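Side-chain contacts in enoyl-CoA hydratase/isomerase family protein (Ruegeria pomeroyi, PDB 3L3S), which probably acts as a hydro-lyase of the crotonase superfamily, the group of enzymes that work on acyl-CoA thioesters: residues Glu218-Asn221 against Arg222-Glu225; Arg208-Ala211 against Pro212-Arg215; Pro237-Val240 against Glu241-Met244. All blocks are in the same frame, centred on the assembly; numbering follows the deposited sequence.

Contact 1: Glu218-Asn221 against Arg222-Glu225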
loop_
_atom_site.group_PDB
_atom_site.type_symbol
_atom_site.label_atom_id
_atom_site.label_comp_id
_atom_site.label_asym_id
_atom_site.label_seq_id
_atom_site.Cartn_x
_atom_site.Cartn_y
_atom_site.Cartn_z
ATOM N N GLU B 218 -17.495 7.880 -3.520
ATOM C CA GLU B 218 -17.061 8.319 -4.843
ATOM C C GLU B 218 -15.807 9.180 -4.748
ATOM O O GLU B 218 -14.831 8.936 -5.461
ATOM C CB GLU B 218 -18.185 9.074 -5.547
ATOM C CG GLU B 218 -17.955 9.334 -7.024
ATOM C CD GLU B 218 -19.242 9.632 -7.760
ATOM O OE1 GLU B 218 -19.981 10.550 -7.333
ATOM O OE2 GLU B 218 -19.524 8.929 -8.754
ATOM N N THR B 219 -15.808 10.098 -3.786
ATOM C CA THR B 219 -14.685 11.003 -3.542
ATOM C C THR B 219 -13.443 10.223 -3.081
ATOM O O THR B 219 -12.337 10.520 -3.536
ATOM C CB THR B 219 -15.085 12.081 -2.511
ATOM O OG1 THR B 219 -16.220 12.801 -3.007
ATOM C CG2 THR B 219 -13.968 13.061 -2.255
ATOM N N LEU B 220 -13.653 9.186 -2.256
ATOM C CA LEU B 220 -12.565 8.335 -1.739
ATOM C C LEU B 220 -11.827 7.602 -2.861
ATOM O O LEU B 220 -10.596 7.605 -2.902
ATOM C CB LEU B 220 -13.094 7.345 -0.683
ATOM C CG LEU B 220 -12.259 6.182 -0.107
ATOM C CD1 LEU B 220 -10.950 6.661 0.551
ATOM C CD2 LEU B 220 -13.111 5.407 0.894
ATOM N N ASN B 221 -12.596 7.033 -3.788
ATOM C CA ASN B 221 -12.065 6.303 -4.935
ATOM C C ASN B 221 -11.286 7.217 -5.871
ATOM O O ASN B 221 -10.195 6.859 -6.329
ATOM C CB ASN B 221 -13.198 5.616 -5.712
ATOM C CG ASN B 221 -13.829 4.471 -4.943
ATOM O OD1 ASN B 221 -13.154 3.768 -4.177
ATOM N ND2 ASN B 221 -15.133 4.278 -5.137
ATOM N N ARG B 222 -11.833 8.408 -6.106
ATOM C CA ARG B 222 -11.217 9.400 -6.974
ATOM C C ARG B 222 -9.907 9.980 -6.444
ATOM O O ARG B 222 -8.937 10.101 -7.196
ATOM C CB ARG B 222 -12.199 10.530 -7.263
ATOM C CG ARG B 222 -13.305 10.158 -8.227
ATOM C CD ARG B 222 -14.323 11.278 -8.369
ATOM N NE ARG B 222 -15.118 11.133 -9.592
ATOM C CZ ARG B 222 -16.323 11.666 -9.791
ATOM N NH1 ARG B 222 -16.913 12.395 -8.847
ATOM N NH2 ARG B 222 -16.923 11.506 -10.960
ATOM N N HIS B 223 -9.845 10.250 -5.138
ATOM C CA HIS B 223 -8.646 10.846 -4.569
ATOM C C HIS B 223 -7.449 9.919 -4.334
ATOM O O HIS B 223 -6.311 10.385 -4.175
ATOM C CB HIS B 223 -8.981 11.765 -3.378
ATOM C CG HIS B 223 -9.210 11.065 -2.077
ATOM N ND1 HIS B 223 -8.329 10.145 -1.554
ATOM C CD2 HIS B 223 -10.205 11.189 -1.170
ATOM C CE1 HIS B 223 -8.771 9.730 -0.382
ATOM N NE2 HIS B 223 -9.909 10.349 -0.125
ATOM N N LEU B 224 -7.711 8.610 -4.368
ATOM C CA LEU B 224 -6.675 7.593 -4.187
ATOM C C LEU B 224 -5.746 7.509 -5.406
ATOM O O LEU B 224 -4.664 6.920 -5.334
ATOM C CB LEU B 224 -7.315 6.233 -3.884
ATOM C CG LEU B 224 -7.634 5.940 -2.406
ATOM C CD1 LEU B 224 -8.669 4.841 -2.305
ATOM C CD2 LEU B 224 -6.367 5.567 -1.636
ATOM N N GLU B 225 -6.159 8.165 -6.496
ATOM C CA GLU B 225 -5.410 8.209 -7.753
ATOM C C GLU B 225 -4.879 9.609 -8.009
ATOM O O GLU B 225 -4.416 9.924 -9.113
ATOM C CB GLU B 225 -6.298 7.778 -8.922
ATOM C CG GLU B 225 -6.838 6.361 -8.816
ATOM C CD GLU B 225 -7.693 5.954 -9.992
ATOM O OE1 GLU B 225 -8.115 6.830 -10.778
ATOM O OE2 GLU B 225 -7.931 4.742 -10.147
#
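Glu218 and Arg222 sit one helical turn apart, joined by the bond from Arg222 N to Glu218 O (3.1 Å, 159° at the hydrogen); the next bond, His223 N to Thr219 O at 3.0 Å, continues the helix, and the one after it, Leu224 N to Leu220 O, is already weak at 3.4 Å. The side chains of Glu218 and Arg222 run alongside each other in the same direction, their carboxylate and guanidinium planes only 17° apart and stacked. Glu218 CG lies over one face of the guanidinium, 3.7 Å from Arg222 NH1. The salt bridge from Glu218 OE1 to Arg222 NH1 is long, 3.9 Å, and because the oxygen stands well out of the guanidinium plane it is an attraction of charges with no N-H aimed at the oxygen.

The His223 ring folds back over the turn before it. Its CG stands between the backbone N and the carbonyl carbon (chi1 81°), which brings the ring face over Leu220: Leu220 O lies above the ring centre, and Leu220 CA makes a CH-pi contact 4.0 Å from the centroid. Leu220 CD1 also meets Leu224 CD1. Beyond the side chains, His223 O accepts a hydrogen bond from Arg157 of the second subunit. This is the C-terminal turn of a helix in the crotonase fold, packed here against a neighbouring subunit of the trimer.

Contact 2: Arg208-Ala211 against Pro212-Arg215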
loop_
_atom_site.group_PDB
_atom_site.type_symbol
_atom_site.label_atom_id
_atom_site.label_comp_id
_atom_site.label_asym_id
_atom_site.label_seq_id
_atom_site.Cartn_x
_atom_site.Cartn_y
_atom_site.Cartn_z
ATOM N N ARG B 208 -28.239 4.297 6.853
ATOM C CA ARG B 208 -27.673 5.636 7.100
ATOM C C ARG B 208 -28.092 6.641 6.038
ATOM O O ARG B 208 -28.686 6.270 5.023
ATOM C CB ARG B 208 -26.130 5.625 7.175
ATOM C CG ARG B 208 -25.495 4.271 7.169
ATOM C CD ARG B 208 -24.499 4.045 8.275
ATOM N NE ARG B 208 -25.032 4.329 9.599
ATOM C CZ ARG B 208 -24.620 3.745 10.722
ATOM N NH1 ARG B 208 -23.657 2.827 10.703
ATOM N NH2 ARG B 208 -25.184 4.080 11.874
ATOM N N ASN B 209 -27.770 7.912 6.294
ATOM C CA ASN B 209 -28.049 9.028 5.385
ATOM C C ASN B 209 -27.253 8.773 4.099
ATOM O O ASN B 209 -26.022 8.832 4.078
ATOM C CB ASN B 209 -27.654 10.336 6.074
ATOM C CG ASN B 209 -28.039 11.567 5.286
ATOM O OD1 ASN B 209 -28.900 11.531 4.418
ATOM N ND2 ASN B 209 -27.371 12.665 5.575
ATOM N N GLN B 210 -27.989 8.404 3.060
ATOM C CA GLN B 210 -27.436 8.027 1.763
ATOM C C GLN B 210 -26.621 8.999 0.915
ATOM O O GLN B 210 -25.559 8.614 0.422
ATOM C CB GLN B 210 -28.529 7.369 0.912
ATOM C CG GLN B 210 -29.147 6.105 1.538
ATOM C CD GLN B 210 -28.129 5.002 1.798
ATOM O OE1 GLN B 210 -27.614 4.384 0.867
ATOM N NE2 GLN B 210 -27.832 4.757 3.066
ATOM N N ALA B 211 -27.076 10.246 0.763
ATOM C CA ALA B 211 -26.345 11.219 -0.060
ATOM C C ALA B 211 -24.867 11.446 0.329
ATOM O O ALA B 211 -24.020 11.471 -0.564
ATOM C CB ALA B 211 -27.133 12.544 -0.205
ATOM N N PRO B 212 -24.536 11.569 1.648
ATOM C CA PRO B 212 -23.127 11.766 2.012
ATOM C C PRO B 212 -22.300 10.487 1.860
ATOM O O PRO B 212 -21.077 10.554 1.708
ATOM C CB PRO B 212 -23.204 12.148 3.489
ATOM C CG PRO B 212 -24.463 12.832 3.601
ATOM C CD PRO B 212 -25.374 11.927 2.810
ATOM N N LEU B 213 -22.983 9.336 1.920
ATOM C CA LEU B 213 -22.366 8.010 1.802
ATOM C C LEU B 213 -21.851 7.793 0.385
ATOM O O LEU B 213 -20.708 7.376 0.203
ATOM C CB LEU B 213 -23.399 6.917 2.122
ATOM C CG LEU B 213 -23.113 5.504 2.654
ATOM C CD1 LEU B 213 -24.304 4.637 2.304
ATOM C CD2 LEU B 213 -21.859 4.875 2.100
ATOM N N ARG B 214 -22.714 8.040 -0.600
ATOM C CA ARG B 214 -22.376 7.857 -2.015
ATOM C C ARG B 214 -21.366 8.867 -2.504
ATOM O O ARG B 214 -20.403 8.501 -3.177
ATOM C CB ARG B 214 -23.627 7.884 -2.877
ATOM C CG ARG B 214 -24.472 6.669 -2.635
ATOM C CD ARG B 214 -25.878 6.845 -3.106
ATOM N NE ARG B 214 -26.737 5.906 -2.399
ATOM C CZ ARG B 214 -28.035 5.759 -2.621
ATOM N NH1 ARG B 214 -28.647 6.491 -3.549
ATOM N NH2 ARG B 214 -28.722 4.883 -1.898
ATOM N N ARG B 215 -21.551 10.117 -2.078
ATOM C CA ARG B 215 -20.652 11.214 -2.427
ATOM C C ARG B 215 -19.297 10.949 -1.744
ATOM O O ARG B 215 -18.247 11.130 -2.348
ATOM C CB ARG B 215 -21.252 12.538 -1.949
ATOM C CG ARG B 215 -20.627 13.792 -2.527
ATOM C CD ARG B 215 -21.168 14.152 -3.901
ATOM N NE ARG B 215 -20.406 15.259 -4.476
ATOM C CZ ARG B 215 -19.477 15.126 -5.423
ATOM N NH1 ARG B 215 -19.187 13.928 -5.921
ATOM N NH2 ARG B 215 -18.817 16.190 -5.857
#
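Gln210 and Arg214 meet through both backbone and side chain. Among the hydrogen bonds, Arg214 N reaches Gln210 O at 3.1 Å almost straight (166°), while Leu213 N shares that oxygen only weakly. The bend at chi2 of Gln210 (-60°) turns the amide so that OE1 meets Arg214 NH2, which donates to it at 3.0 Å, in the carbonyl plane and on a lone pair, although the oxygen is tilted from the guanidinium plane; the amide and guanidinium planes stand 72° apart. Gln210 NE2 in turn gives a bond to Arg208 O (2.6 Å) and another to Leu205 O, so both ends of the amide are held and its rotation is fixed.

In van der Waals packing, Gln210 CB lies over one face of the Arg214 guanidinium, toward its rim, and Gln210 OE1 and NE2 each lie 3.6 Å from Leu213 CD1. Asn209 ND2 packs on Pro212 CD at 3.5 Å while bonding to Asp245 and to Gly145 O of the second subunit. Ala211 CB on Pro212 CD, also 3.5 Å, is the apolar contact.

The contact spans the loop residues Arg208 and Asn209 and the first turn of helix 210-223, just after helix 194-207. Pro212 and Arg215 touch His242 on helix 228-244, and Leu213 packs on Leu169 of the second subunit.

Contact 3: Pro237-Val240 against Glu241-Met244; sequences PVMV and EHFM
Met239 O receives two weak backbone bonds, from His242 N at 3.3 Å and from Phe243 N at 3.4 Å, so one carbonyl is shared by successive amides of the next turn. Val238 O also accepts from His242 N, at 3.3 Å and 138°, and this oxygen sits under the imidazole as well, 3.1 Å from the ring plane and over its centre. The ring takes that place because His242 CG lies anti to the carbonyl carbon and beside the backbone N (chi1 -64°). Val238 CG1 touches the ring as well, 3.7 Å from His242 CE1. His242 NE2 is hydrogen-bonded to Thr149 OG1 of the second subunit, and Phe147 of that subunit packs on His242.

All of this belongs to the last turns of helix 228-244, near the C-terminal end of the crotonase-type chain, where the helix packs against both helix 210-223 and the second subunit. An alanine in place of His242 is likely to leave Thr149 of the second subunit without this partner and to open a gap between Val238 and the subunit interface.

Selenomethionine Met239 runs alongside Phe243, pointing the same way, in a Met-aromatic contact: its SE is 5.5 Å from the Phe243 centroid, oblique to the ring, while Met239 CE touches Phe243 CE2 at 3.7 Å. The same SE stands at the edge of the His242 ring. Phe243 meets Phe90 of the second subunit edge-to-face, and Val240 CG1 packs loosely on Met244 CG at 4.3 Å.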
loop_
_atom_site.group_PDB
_atom_site.type_symbol
_atom_site.label_atom_id
_atom_site.label_comp_id
_atom_site.label_asym_id
_atom_site.label_seq_id
_atom_site.Cartn_x
_atom_site.Cartn_y
_atom_site.Cartn_z
ATOM N N PRO B 237 -14.479 20.486 -0.417
ATOM C CA PRO B 237 -15.849 20.978 -0.641
ATOM C C PRO B 237 -16.874 19.859 -0.426
ATOM O O PRO B 237 -18.004 20.112 0.009
ATOM C CB PRO B 237 -15.824 21.428 -2.100
ATOM C CG PRO B 237 -14.436 21.839 -2.295
ATOM C CD PRO B 237 -13.684 20.717 -1.641
ATOM N N VAL B 238 -16.431 18.616 -0.639
ATOM C CA VAL B 238 -17.283 17.441 -0.443
ATOM C C VAL B 238 -17.579 17.270 1.056
ATOM O O VAL B 238 -18.696 16.887 1.423
ATOM C CB VAL B 238 -16.650 16.169 -1.078
ATOM C CG1 VAL B 238 -17.472 14.931 -0.790
ATOM C CG2 VAL B 238 -16.534 16.333 -2.581
HETATM N N MSE B 239 -16.617 17.664 1.901
HETATM C CA MSE B 239 -16.749 17.590 3.365
HETATM C C MSE B 239 -17.728 18.655 3.874
HETATM O O MSE B 239 -18.494 18.404 4.803
HETATM C CB MSE B 239 -15.386 17.744 4.044
HETATM C CG MSE B 239 -15.380 17.540 5.552
HETATM SE SE MSE B 239 -15.969 15.766 6.153
HETATM C CE MSE B 239 -15.330 15.906 7.997
ATOM N N VAL B 240 -17.706 19.826 3.231
ATOM C CA VAL B 240 -18.598 20.955 3.551
ATOM C C VAL B 240 -20.041 20.529 3.259
ATOM O O VAL B 240 -20.902 20.652 4.112
ATOM C CB VAL B 240 -18.210 22.218 2.721
ATOM C CG1 VAL B 240 -19.259 23.332 2.830
ATOM C CG2 VAL B 240 -16.855 22.725 3.166
ATOM N N GLU B 241 -20.241 19.915 2.093
ATOM C CA GLU B 241 -21.537 19.418 1.638
ATOM C C GLU B 241 -22.162 18.397 2.613
ATOM O O GLU B 241 -23.375 18.401 2.792
ATOM C CB GLU B 241 -21.375 18.817 0.239
ATOM C CG GLU B 241 -22.646 18.309 -0.428
ATOM C CD GLU B 241 -22.415 16.994 -1.158
ATOM O OE1 GLU B 241 -22.198 17.036 -2.394
ATOM O OE2 GLU B 241 -22.434 15.925 -0.488
ATOM N N HIS B 242 -21.329 17.585 3.276
ATOM C CA HIS B 242 -21.787 16.572 4.249
ATOM C C HIS B 242 -22.364 17.246 5.484
ATOM O O HIS B 242 -23.319 16.755 6.091
ATOM C CB HIS B 242 -20.636 15.671 4.729
ATOM C CG HIS B 242 -20.013 14.829 3.661
ATOM N ND1 HIS B 242 -20.652 14.508 2.482
ATOM C CD2 HIS B 242 -18.793 14.247 3.597
ATOM C CE1 HIS B 242 -19.850 13.767 1.738
ATOM N NE2 HIS B 242 -18.717 13.595 2.392
ATOM N N PHE B 243 -21.727 18.350 5.877
ATOM C CA PHE B 243 -22.148 19.122 7.036
ATOM C C PHE B 243 -23.323 20.054 6.729
ATOM O O PHE B 243 -23.938 20.600 7.641
ATOM C CB PHE B 243 -20.954 19.865 7.649
ATOM C CG PHE B 243 -20.168 19.037 8.632
ATOM C CD1 PHE B 243 -20.274 19.280 10.015
ATOM C CD2 PHE B 243 -19.354 17.968 8.188
ATOM C CE1 PHE B 243 -19.580 18.458 10.962
ATOM C CE2 PHE B 243 -18.658 17.140 9.109
ATOM C CZ PHE B 243 -18.770 17.386 10.499
HETATM N N MSE B 244 -23.653 20.201 5.448
HETATM C CA MSE B 244 -24.776 21.037 5.031
HETATM C C MSE B 244 -26.002 20.202 4.671
HETATM O O MSE B 244 -27.093 20.742 4.456
HETATM C CB MSE B 244 -24.360 21.950 3.866
HETATM C CG MSE B 244 -23.254 22.936 4.231
HETATM SE SE MSE B 244 -23.765 24.101 5.700
HETATM C CE MSE B 244 -22.723 23.466 7.168
#

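Overall arrangement
In chain order contact 2 comes first, then contact 1, then contact 3. Contacts 2 and 1 occupy the start and the end of helix 210-223, their centres about 15 Å apart, and contact 3 lies on helix 228-244, which follows it. The centres of contacts 2 and 3 are about 11 Å apart, those of 1 and 3 about 16 Å. The two helices pack together: Arg215 of contact 2 touches Val238 and has a weak ionic link to Glu241, while Thr219 of contact 1 meets Val238. All three contacts also touch the second subunit, so this C-terminal helix pair serves both the chain's own fold and the trimer interface.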